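Local structure of tryptophan halogenase superfamily (Brevundimonas sp. BAL3, 6FRL) at residues F116-W120 against L132-S136; K85-F90 against F100-F104. The protein is a flavin-dependent halogenase that prefers bromination over chlorination. One frame throughout, in Å; residues are numbered along the deposited sequence.

Contact 1: residues F116-W120 against L132-S136; sequences FHHYW and LAAYS
A buried contact, made mainly by side chains, joins the first turn of helix 116-125 to the connection that leads from it to helix 137-143; no hydrogen bond crosses between the two segments. F116-W120 is helical, with W120 N hydrogen-bonded to F116 O at 3.1 Å, so F116 and W120, one turn apart and both in the t rotamer (chi2 near 75°), project from the same side. L132-A134 forms a 3-10 turn closed by Y135 N to L132 O at 3.0 Å; S136 then N-caps helix 137-143 through its OG. CA atoms lie 7.3 Å apart for W120 and L132 and 9.5 Å for F116 and Y135. F116, W120 and Y135 make an aromatic cluster with oblique rings: F116 and Y135 have centroids 5.0 Å apart and planes at 53°, with F116 CZ over the Y135 face, 3.5 Å from Y135 CD2, while W120 CD1 lies 3.6 Å from Y135 CE1. L132 packs against both W120 and F116, its CB making a CH-pi contact 3.9 Å from the centroid of the W120 six-membered ring, its N 3.4 Å from W120 CZ2, and its CD1 reaching F116 CE2 at 4.1 Å. W120 NE1 hydrogen-bonds to A130 O, and Y135 OH to R484 of helix 473-492.

Contact 2: residues K85-F90 against F100-F104; sequences KLGIRF and FIHPF
Strands 87-91 and 99-103 pair as an antiparallel beta hairpin; the axes of 87-90 and 100-103 approach to 4.5 Å, with 160° between their N-to-C directions. The hydrogen-bonded pairs are I88-H102 and F90-F100, each satisfied both ways: I88 N to H102 O and H102 N to I88 O, both 2.9 Å; F90 N to F100 O, 2.8 Å, and F100 N to F90 O, 3.2 Å. G87-P103 and R89-I101 are non-hydrogen-bonded pairs. At G87 (phi/psi 161/-168) the CA comes within 3.1 Å of H102 O, where a CB would clash. Beyond it, the hydrogen bond from F104 N to L86 O is weak (3.4 Å); water 1 bridges the same atoms, 3.1 Å from F104 N and 2.6 Å from L86 O. F90 (m) lays its CB over the F100 ring (p), 3.9 Å from the centroid. H102 hydrogen-bonds E351 and S449, K85 NZ hydrogen-bonds S352 and T58 O, and R89 forms a salt bridge with D99. Strand 87-91 runs parallel to strand 268-273 in the mixed sheet, while L86 and I101 pack on helix 137-143.

Contact 2 closes before contact 1 opens along the chain: strand 99-103 of the hairpin is the last strand before helix 116-125. Their centres are about 16 Å apart, yet they touch directly, S136 OG of contact 1 packing 3.7 Å from P103 CG of contact 2. Helix 137-143, which S136 caps, also packs against L86 and I101, so this helix starts at the end of one contact and packs on the other. Helix 447-456 is a second common neighbour, meeting L132 and W120 in one contact and supplying S449 to H102 in the other. Contact 1 lies about 25 Å from the chain centre and contact 2 about 12 Å, centre to centre.

Contact 1: residues F116-W120 against L132-S136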
loop_
_atom_site.group_PDB
_atom_site.type_symbol
_atom_site.label_atom_id
_atom_site.label_comp_id
_atom_site.label_asym_id
_atom_site.label_seq_id
_atom_site.Cartn_x
_atom_site.Cartn_y
_atom_site.Cartn_z
ATOM N N PHE B 116 5.130 -16.034 -9.562
ATOM C CA PHE B 116 6.074 -16.965 -10.144
ATOM C C PHE B 116 6.522 -18.094 -9.211
ATOM O O PHE B 116 6.609 -19.246 -9.638
ATOM C CB PHE B 116 7.311 -16.219 -10.631
ATOM C CG PHE B 116 8.372 -17.134 -11.167
ATOM C CD1 PHE B 116 8.199 -17.760 -12.381
ATOM C CD2 PHE B 116 9.535 -17.353 -10.453
ATOM C CE1 PHE B 116 9.167 -18.611 -12.859
ATOM C CE2 PHE B 116 10.510 -18.187 -10.935
ATOM C CZ PHE B 116 10.319 -18.836 -12.132
ATOM N N HIS B 117 6.849 -17.758 -7.959
ATOM C CA HIS B 117 7.406 -18.734 -7.029
ATOM C C HIS B 117 6.560 -20.026 -6.860
ATOM O O HIS B 117 7.134 -21.093 -6.609
ATOM C CB HIS B 117 7.732 -18.097 -5.686
ATOM C CG HIS B 117 6.541 -17.619 -4.911
ATOM N ND1 HIS B 117 5.972 -16.379 -5.106
ATOM C CD2 HIS B 117 5.857 -18.191 -3.890
ATOM C CE1 HIS B 117 4.986 -16.208 -4.244
ATOM N NE2 HIS B 117 4.878 -17.305 -3.510
ATOM N N HIS B 118 5.238 -19.932 -7.047
ATOM C CA HIS B 118 4.334 -21.108 -6.999
ATOM C C HIS B 118 4.603 -22.098 -8.139
ATOM O O HIS B 118 4.742 -23.280 -7.901
ATOM C CB HIS B 118 2.853 -20.691 -7.018
ATOM C CG HIS B 118 2.450 -19.867 -5.833
ATOM N ND1 HIS B 118 2.546 -20.340 -4.540
ATOM C CD2 HIS B 118 1.987 -18.602 -5.736
ATOM C CE1 HIS B 118 2.127 -19.415 -3.702
ATOM N NE2 HIS B 118 1.800 -18.343 -4.402
ATOM N N TYR B 119 4.728 -21.594 -9.359
ATOM C CA TYR B 119 5.094 -22.428 -10.486
ATOM C C TYR B 119 6.499 -23.053 -10.262
ATOM O O TYR B 119 6.697 -24.260 -10.477
ATOM C CB TYR B 119 5.054 -21.622 -11.780
ATOM C CG TYR B 119 3.689 -21.088 -12.148
ATOM C CD1 TYR B 119 2.770 -21.859 -12.861
ATOM C CD2 TYR B 119 3.316 -19.786 -11.797
ATOM C CE1 TYR B 119 1.508 -21.350 -13.198
ATOM C CE2 TYR B 119 2.062 -19.254 -12.129
ATOM C CZ TYR B 119 1.164 -20.031 -12.831
ATOM O OH TYR B 119 -0.067 -19.487 -13.136
ATOM N N TRP B 120 7.460 -22.244 -9.783
ATOM C CA TRP B 120 8.794 -22.739 -9.444
ATOM C C TRP B 120 8.738 -23.850 -8.397
ATOM O O TRP B 120 9.464 -24.846 -8.497
ATOM C CB TRP B 120 9.694 -21.612 -8.939
ATOM C CG TRP B 120 11.083 -22.060 -8.614
ATOM C CD1 TRP B 120 12.099 -22.306 -9.494
ATOM C CD2 TRP B 120 11.596 -22.348 -7.318
ATOM N NE1 TRP B 120 13.230 -22.714 -8.817
ATOM C CE2 TRP B 120 12.946 -22.749 -7.478
ATOM C CE3 TRP B 120 11.052 -22.296 -6.036
ATOM C CZ2 TRP B 120 13.765 -23.114 -6.388
ATOM C CZ3 TRP B 120 11.861 -22.664 -4.944
ATOM C CH2 TRP B 120 13.204 -23.064 -5.133
ATOM N N LEU B 132 16.076 -20.805 -7.367
ATOM C CA LEU B 132 15.175 -19.700 -7.657
ATOM C C LEU B 132 15.933 -18.471 -8.262
ATOM O O LEU B 132 15.382 -17.770 -9.133
ATOM C CB LEU B 132 14.413 -19.318 -6.398
ATOM C CG LEU B 132 13.451 -18.141 -6.510
ATOM C CD1 LEU B 132 12.195 -18.537 -7.257
ATOM C CD2 LEU B 132 13.153 -17.641 -5.115
ATOM N N ALA B 133 17.173 -18.244 -7.818
ATOM C CA ALA B 133 18.053 -17.180 -8.339
ATOM C C ALA B 133 18.380 -17.217 -9.852
ATOM O O ALA B 133 18.721 -16.186 -10.444
ATOM C CB ALA B 133 19.351 -17.160 -7.537
ATOM N N ALA B 134 18.286 -18.391 -10.477
ATOM C CA ALA B 134 18.428 -18.451 -11.921
ATOM C C ALA B 134 17.354 -17.683 -12.661
ATOM O O ALA B 134 17.491 -17.489 -13.857
ATOM C CB ALA B 134 18.442 -19.882 -12.406
ATOM N N TYR B 135 16.296 -17.266 -11.979
ATOM C CA TYR B 135 15.220 -16.503 -12.614
ATOM C C TYR B 135 15.197 -15.028 -12.263
ATOM O O TYR B 135 14.213 -14.370 -12.555
ATOM C CB TYR B 135 13.866 -17.122 -12.298
ATOM C CG TYR B 135 13.790 -18.569 -12.662
ATOM C CD1 TYR B 135 14.164 -19.546 -11.748
ATOM C CD2 TYR B 135 13.334 -18.979 -13.916
ATOM C CE1 TYR B 135 14.122 -20.889 -12.074
ATOM C CE2 TYR B 135 13.280 -20.336 -14.253
ATOM C CZ TYR B 135 13.668 -21.275 -13.315
ATOM O OH TYR B 135 13.604 -22.604 -13.617
ATOM N N SER B 136 16.278 -14.522 -11.654
ATOM C CA SER B 136 16.490 -13.084 -11.395
ATOM C C SER B 136 17.700 -12.577 -12.157
ATOM O O SER B 136 18.832 -13.012 -11.898
ATOM C CB SER B 136 16.763 -12.835 -9.904
ATOM O OG SER B 136 17.193 -11.491 -9.672
#

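Contact 2: residues K85-F90 against F100-F104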
loop_
_atom_site.group_PDB
_atom_site.type_symbol
_atom_site.label_atom_id
_atom_site.label_comp_id
_atom_site.label_asym_id
_atom_site.label_seq_id
_atom_site.Cartn_x
_atom_site.Cartn_y
_atom_site.Cartn_z
ATOM N N LYS B 85 26.100 -1.411 -6.916
ATOM C CA LYS B 85 25.598 -2.450 -6.011
ATOM C C LYS B 85 24.324 -3.069 -6.582
ATOM O O LYS B 85 23.254 -2.411 -6.617
ATOM C CB LYS B 85 25.297 -1.911 -4.614
ATOM C CG LYS B 85 24.738 -3.013 -3.701
ATOM C CD LYS B 85 24.469 -2.564 -2.290
ATOM C CE LYS B 85 23.675 -3.580 -1.493
ATOM N NZ LYS B 85 22.988 -2.960 -0.307
ATOM N N LEU B 86 24.436 -4.326 -7.016
ATOM C CA LEU B 86 23.266 -5.061 -7.507
ATOM C C LEU B 86 22.443 -5.838 -6.449
ATOM O O LEU B 86 21.352 -6.313 -6.764
ATOM C CB LEU B 86 23.691 -6.005 -8.612
ATOM C CG LEU B 86 24.004 -5.269 -9.911
ATOM C CD1 LEU B 86 24.638 -6.252 -10.873
ATOM C CD2 LEU B 86 22.774 -4.616 -10.517
ATOM N N GLY B 87 22.979 -5.963 -5.232
ATOM C CA GLY B 87 22.344 -6.699 -4.125
ATOM C C GLY B 87 23.347 -7.070 -3.034
ATOM O O GLY B 87 24.485 -6.584 -3.035
ATOM N N ILE B 88 22.957 -7.931 -2.110
ATOM C CA ILE B 88 23.877 -8.367 -1.041
ATOM C C ILE B 88 24.071 -9.854 -1.126
ATOM O O ILE B 88 23.111 -10.599 -1.360
ATOM C CB ILE B 88 23.322 -8.054 0.360
ATOM C CG1 ILE B 88 23.042 -6.559 0.503
ATOM C CG2 ILE B 88 24.266 -8.550 1.463
ATOM C CD1 ILE B 88 22.337 -6.202 1.813
ATOM N N ARG B 89 25.308 -10.294 -0.926
ATOM C CA ARG B 89 25.640 -11.709 -1.019
ATOM C C ARG B 89 25.858 -12.331 0.359
ATOM O O ARG B 89 26.773 -11.944 1.060
ATOM C CB ARG B 89 26.861 -11.878 -1.898
ATOM C CG ARG B 89 27.118 -13.319 -2.284
ATOM C CD ARG B 89 28.135 -13.402 -3.386
ATOM N NE ARG B 89 28.295 -14.775 -3.858
ATOM C CZ ARG B 89 28.872 -15.125 -5.007
ATOM N NH1 ARG B 89 29.382 -14.218 -5.823
ATOM N NH2 ARG B 89 28.946 -16.408 -5.338
ATOM N N PHE B 90 24.992 -13.270 0.737
ATOM C CA PHE B 90 25.026 -13.923 2.066
ATOM C C PHE B 90 25.785 -15.256 1.986
ATOM O O PHE B 90 25.372 -16.185 1.256
ATOM C CB PHE B 90 23.611 -14.131 2.613
ATOM C CG PHE B 90 22.941 -12.852 3.000
ATOM C CD1 PHE B 90 23.175 -12.279 4.223
ATOM C CD2 PHE B 90 22.135 -12.164 2.095
ATOM C CE1 PHE B 90 22.611 -11.052 4.552
ATOM C CE2 PHE B 90 21.558 -10.951 2.436
ATOM C CZ PHE B 90 21.791 -10.395 3.661
ATOM N N PHE B 100 23.875 -17.297 -1.285
ATOM C CA PHE B 100 22.773 -16.697 -2.018
ATOM C C PHE B 100 22.874 -15.165 -2.127
ATOM O O PHE B 100 23.592 -14.534 -1.365
ATOM C CB PHE B 100 21.421 -17.163 -1.456
ATOM C CG PHE B 100 20.977 -16.447 -0.205
ATOM C CD1 PHE B 100 21.359 -16.920 1.055
ATOM C CD2 PHE B 100 20.136 -15.318 -0.280
ATOM C CE1 PHE B 100 20.943 -16.271 2.216
ATOM C CE2 PHE B 100 19.717 -14.659 0.881
ATOM C CZ PHE B 100 20.118 -15.131 2.138
ATOM N N ILE B 101 22.202 -14.589 -3.126
ATOM C CA ILE B 101 22.182 -13.131 -3.340
ATOM C C ILE B 101 20.745 -12.562 -3.213
ATOM O O ILE B 101 19.813 -13.022 -3.929
ATOM C CB ILE B 101 22.758 -12.733 -4.730
ATOM C CG1 ILE B 101 24.234 -13.059 -4.808
ATOM C CG2 ILE B 101 22.621 -11.244 -4.952
ATOM C CD1 ILE B 101 24.872 -12.897 -6.192
ATOM N N HIS B 102 20.604 -11.539 -2.362
ATOM C CA HIS B 102 19.381 -10.707 -2.283
ATOM C C HIS B 102 19.531 -9.547 -3.219
ATOM O O HIS B 102 20.275 -8.617 -2.933
ATOM C CB HIS B 102 19.131 -10.193 -0.848
ATOM C CG HIS B 102 17.960 -9.264 -0.725
ATOM N ND1 HIS B 102 17.772 -8.448 0.377
ATOM C CD2 HIS B 102 16.944 -8.990 -1.578
ATOM C CE1 HIS B 102 16.704 -7.696 0.182
ATOM N NE2 HIS B 102 16.171 -8.022 -0.988
ATOM N N PRO B 103 18.841 -9.595 -4.359
ATOM C CA PRO B 103 18.959 -8.546 -5.356
ATOM C C PRO B 103 17.909 -7.451 -5.200
ATOM O O PRO B 103 16.989 -7.602 -4.419
ATOM C CB PRO B 103 18.685 -9.320 -6.640
ATOM C CG PRO B 103 17.577 -10.258 -6.236
ATOM C CD PRO B 103 17.964 -10.675 -4.856
ATOM N N PHE B 104 18.009 -6.416 -6.016
ATOM C CA PHE B 104 16.902 -5.454 -6.221
ATOM C C PHE B 104 16.150 -5.848 -7.485
ATOM O O PHE B 104 16.486 -5.380 -8.581
ATOM C CB PHE B 104 17.439 -4.028 -6.321
ATOM C CG PHE B 104 18.436 -3.695 -5.255
ATOM C CD1 PHE B 104 18.050 -3.675 -3.930
ATOM C CD2 PHE B 104 19.773 -3.409 -5.568
ATOM C CE1 PHE B 104 18.964 -3.366 -2.924
ATOM C CE2 PHE B 104 20.685 -3.094 -4.561
ATOM C CZ PHE B 104 20.276 -3.079 -3.246
HETATM O O HOH W 1 19.633 -6.359 -8.697
#